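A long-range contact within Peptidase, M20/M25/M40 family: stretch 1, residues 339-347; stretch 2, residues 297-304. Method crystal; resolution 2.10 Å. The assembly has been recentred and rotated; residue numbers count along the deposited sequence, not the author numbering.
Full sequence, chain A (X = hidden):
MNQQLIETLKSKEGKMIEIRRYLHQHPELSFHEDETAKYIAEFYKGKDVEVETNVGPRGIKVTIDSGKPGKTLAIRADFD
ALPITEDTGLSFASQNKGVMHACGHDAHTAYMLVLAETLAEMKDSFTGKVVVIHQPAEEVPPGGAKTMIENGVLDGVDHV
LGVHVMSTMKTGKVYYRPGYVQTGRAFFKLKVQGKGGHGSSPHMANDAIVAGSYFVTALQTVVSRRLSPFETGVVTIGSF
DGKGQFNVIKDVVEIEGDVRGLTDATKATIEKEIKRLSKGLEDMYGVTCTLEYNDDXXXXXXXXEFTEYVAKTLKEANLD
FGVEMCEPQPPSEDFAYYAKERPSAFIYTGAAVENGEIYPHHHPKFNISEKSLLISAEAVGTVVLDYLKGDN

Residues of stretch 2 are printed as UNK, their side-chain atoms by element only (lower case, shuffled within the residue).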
# COMPACT_ATOMS: atom_id res chain seq x y z
N ALA A 339 8.99 9.25 38.40
CA ALA A 339 8.11 10.36 38.12
C ALA A 339 6.63 9.97 38.17
O ALA A 339 5.76 10.83 38.20
CB ALA A 339 8.47 10.98 36.78
N LYS A 340 6.36 8.67 38.20
CA LYS A 340 5.00 8.14 38.25
C LYS A 340 4.60 7.70 39.67
O LYS A 340 3.41 7.56 39.97
CB LYS A 340 4.86 6.98 37.25
CG LYS A 340 3.44 6.71 36.78
CD LYS A 340 3.42 5.77 35.56
CE LYS A 340 4.18 4.47 35.83
NZ LYS A 340 3.47 3.56 36.78
N GLU A 341 5.59 7.50 40.54
CA GLU A 341 5.34 7.17 41.95
C GLU A 341 5.32 8.41 42.83
O GLU A 341 4.58 8.46 43.81
CB GLU A 341 6.38 6.18 42.50
CG GLU A 341 6.38 4.78 41.89
CD GLU A 341 5.11 3.97 42.20
OE1 GLU A 341 4.45 4.26 43.22
OE2 GLU A 341 4.79 3.04 41.43
N ARG A 342 6.16 9.39 42.51
CA ARG A 342 6.20 10.64 43.26
C ARG A 342 6.21 11.81 42.29
O ARG A 342 6.61 11.65 41.15
CB ARG A 342 7.45 10.71 44.17
CG ARG A 342 7.66 9.52 45.11
CD ARG A 342 6.63 9.47 46.24
NE ARG A 342 7.03 8.51 47.27
CZ ARG A 342 6.63 7.23 47.32
NH1 ARG A 342 5.81 6.74 46.41
NH2 ARG A 342 7.07 6.45 48.29
N PRO A 343 5.77 13.00 42.74
CA PRO A 343 5.94 14.18 41.91
C PRO A 343 7.43 14.45 41.71
O PRO A 343 8.20 14.51 42.69
CB PRO A 343 5.29 15.30 42.74
CG PRO A 343 5.19 14.77 44.10
CD PRO A 343 5.06 13.30 43.99
N SER A 344 7.85 14.56 40.45
CA SER A 344 9.28 14.66 40.16
C SER A 344 9.56 15.68 39.07
O SER A 344 8.65 16.15 38.39
CB SER A 344 9.84 13.30 39.75
OG SER A 344 9.32 12.27 40.58
N ALA A 345 10.85 16.03 38.95
CA ALA A 345 11.35 16.88 37.89
C ALA A 345 12.66 16.30 37.38
O ALA A 345 13.59 16.04 38.15
CB ALA A 345 11.56 18.29 38.39
N PHE A 346 12.72 16.08 36.08
CA PHE A 346 13.93 15.62 35.42
C PHE A 346 14.38 16.80 34.59
O PHE A 346 13.65 17.24 33.70
CB PHE A 346 13.62 14.41 34.55
CG PHE A 346 14.84 13.67 34.05
CD1 PHE A 346 15.70 13.01 34.93
CD2 PHE A 346 15.10 13.59 32.69
CE1 PHE A 346 16.82 12.30 34.45
CE2 PHE A 346 16.20 12.87 32.20
CZ PHE A 346 17.06 12.23 33.08
N ILE A 347 15.55 17.34 34.91
CA ILE A 347 16.04 18.53 34.22
C ILE A 347 17.35 18.27 33.49
O ILE A 347 18.00 17.24 33.71
CB ILE A 347 16.15 19.76 35.17
CG1 ILE A 347 17.21 19.53 36.25
CG2 ILE A 347 14.78 20.11 35.78
CD1 ILE A 347 17.52 20.74 37.11
N UNK A 297 9.10 1.40 29.25
CA UNK A 297 9.16 2.61 30.06
C UNK A 297 7.95 3.52 29.79
O UNK A 297 7.54 3.68 28.64
c UNK A 297 10.47 3.39 29.86
c UNK A 297 11.77 1.40 30.81
c UNK A 297 13.01 3.19 29.82
c UNK A 297 11.77 2.64 30.16
c UNK A 297 14.18 1.29 30.72
c UNK A 297 14.21 2.52 30.09
o UNK A 297 15.36 0.62 30.99
c UNK A 297 12.96 0.72 31.09
N UNK A 298 7.35 4.08 30.86
CA UNK A 298 6.30 5.08 30.62
C UNK A 298 6.91 6.40 30.16
O UNK A 298 8.13 6.61 30.31
c UNK A 298 6.68 4.79 32.99
c UNK A 298 5.64 5.24 32.00
c UNK A 298 7.47 3.72 32.28
N UNK A 299 6.10 7.28 29.58
CA UNK A 299 6.52 8.66 29.30
C UNK A 299 6.92 9.37 30.60
O UNK A 299 6.33 9.14 31.66
c UNK A 299 5.40 9.42 28.61
N UNK A 300 7.92 10.24 30.50
CA UNK A 300 8.42 10.93 31.69
C UNK A 300 7.59 12.18 31.90
O UNK A 300 7.59 13.10 31.07
c UNK A 300 10.72 11.43 32.79
c UNK A 300 10.29 12.61 33.63
c UNK A 300 12.17 11.56 32.36
c UNK A 300 9.89 11.28 31.53
N UNK A 301 6.87 12.20 33.02
CA UNK A 301 5.99 13.31 33.34
C UNK A 301 6.62 14.18 34.43
O UNK A 301 6.75 13.75 35.57
c UNK A 301 2.12 15.54 33.09
c UNK A 301 2.32 15.30 35.48
c UNK A 301 3.24 14.27 35.30
c UNK A 301 1.77 15.93 34.36
o UNK A 301 0.86 16.94 34.51
c UNK A 301 4.62 12.78 33.80
c UNK A 301 3.04 14.53 32.92
c UNK A 301 3.62 13.88 34.01
N UNK A 302 7.03 15.38 34.06
CA UNK A 302 7.52 16.34 35.03
C UNK A 302 6.34 16.99 35.74
O UNK A 302 5.57 17.73 35.12
c UNK A 302 8.42 17.38 34.39
c UNK A 302 9.86 16.92 34.28
n UNK A 302 10.66 17.68 33.55
o UNK A 302 10.25 15.90 34.83
N UNK A 303 6.18 16.68 37.02
CA UNK A 303 5.15 17.29 37.85
C UNK A 303 5.21 18.82 37.72
O UNK A 303 6.24 19.41 37.98
c UNK A 303 4.25 17.53 40.20
c UNK A 303 5.31 16.89 39.31
o UNK A 303 3.06 17.18 40.07
o UNK A 303 4.61 18.41 41.01
N UNK A 304 4.10 19.44 37.26
CA UNK A 304 4.09 20.89 37.00
C UNK A 304 4.41 21.76 38.22
O UNK A 304 5.18 22.70 38.09
c UNK A 304 2.85 18.80 36.80
c UNK A 304 2.66 21.13 36.49
c UNK A 304 2.28 19.84 35.86
O HOH W 1 6.01 13.25 38.43

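Position 297 carries eight side-chain atoms: one carbon, then a six-carbon ring bearing one oxygen at its far end. A hydroxylated six-membered ring identifies Tyr 297; it lies out of reach of stretch 1.

Position 298 has three carbons that close a ring onto the backbone N, the signature of Pro 298. Its CA-to-CB bond points toward stretch 1, and its CG lies 3.8 Å from CE of Lys 340, so the ring packs against the aliphatic part of that long chain.

At position 299 a single carbon defines Ala 299, which makes no contact.

Position 300 has four carbons, forked at the second, so the branch sits one atom beyond CB: Leu 300 rather than a chain forked at CB. Both chi angles are t, and although the CA-to-CB bond points sideways, the end comes nearer to stretch 1. Both methyls touch Phe 346: CD1 of Leu 300 is 3.6 Å from CD2 of Phe 346, approaching that ring obliquely, and CD2 of Leu 300 lies 3.9 Å from CB of Phe 346 while also reaching CB of Ala 339 at 4.0 Å.

Position 301 again shows one carbon and a six-carbon ring with an oxygen, hence Tyr 301. Its ring leads away, leaving the backbone to make the contact: O of Tyr 301 is 3.5 Å from CB of Ala 339.

Position 302 has two carbons, the second bearing one oxygen and one nitrogen. This short carboxamide is Asn 302. The orientation of the amide follows from its partners: N of Phe 346 donates to OD1 of Asn 302 at 2.8 Å (158° at the hydrogen), and ND2 of Asn 302 donates to O of Phe 346 at 3.0 Å (163°).

Position 303 has two carbons, the second carrying two oxygens: the carboxylate of Asp 303. Its CG lies 3.5 Å from CB of Pro 343, and its side chain caps the helix that follows.

Position 304 has three carbons closing onto N. This is Pro 304, pointing away from stretch 1.

The strands cross at -106°, too steeply for a regular ladder of backbone pairs. Instead, the Asn 302 amide grips both polar backbone atoms of Phe 346, and N of Asp 303 donates to O of Ser 344 at 2.9 Å, with a less linear angle of 133°. Water 1 adds a bridge, accepting from N of Ser 344 at 3.0 Å and lying 3.0 Å from O of Tyr 301. Leu 300 fills the apolar space between Ala 339 and Phe 346. Together the two stretches bury 469 Å², summed over both sides.

Stretch 2, residues 297-304: YPALYNDP
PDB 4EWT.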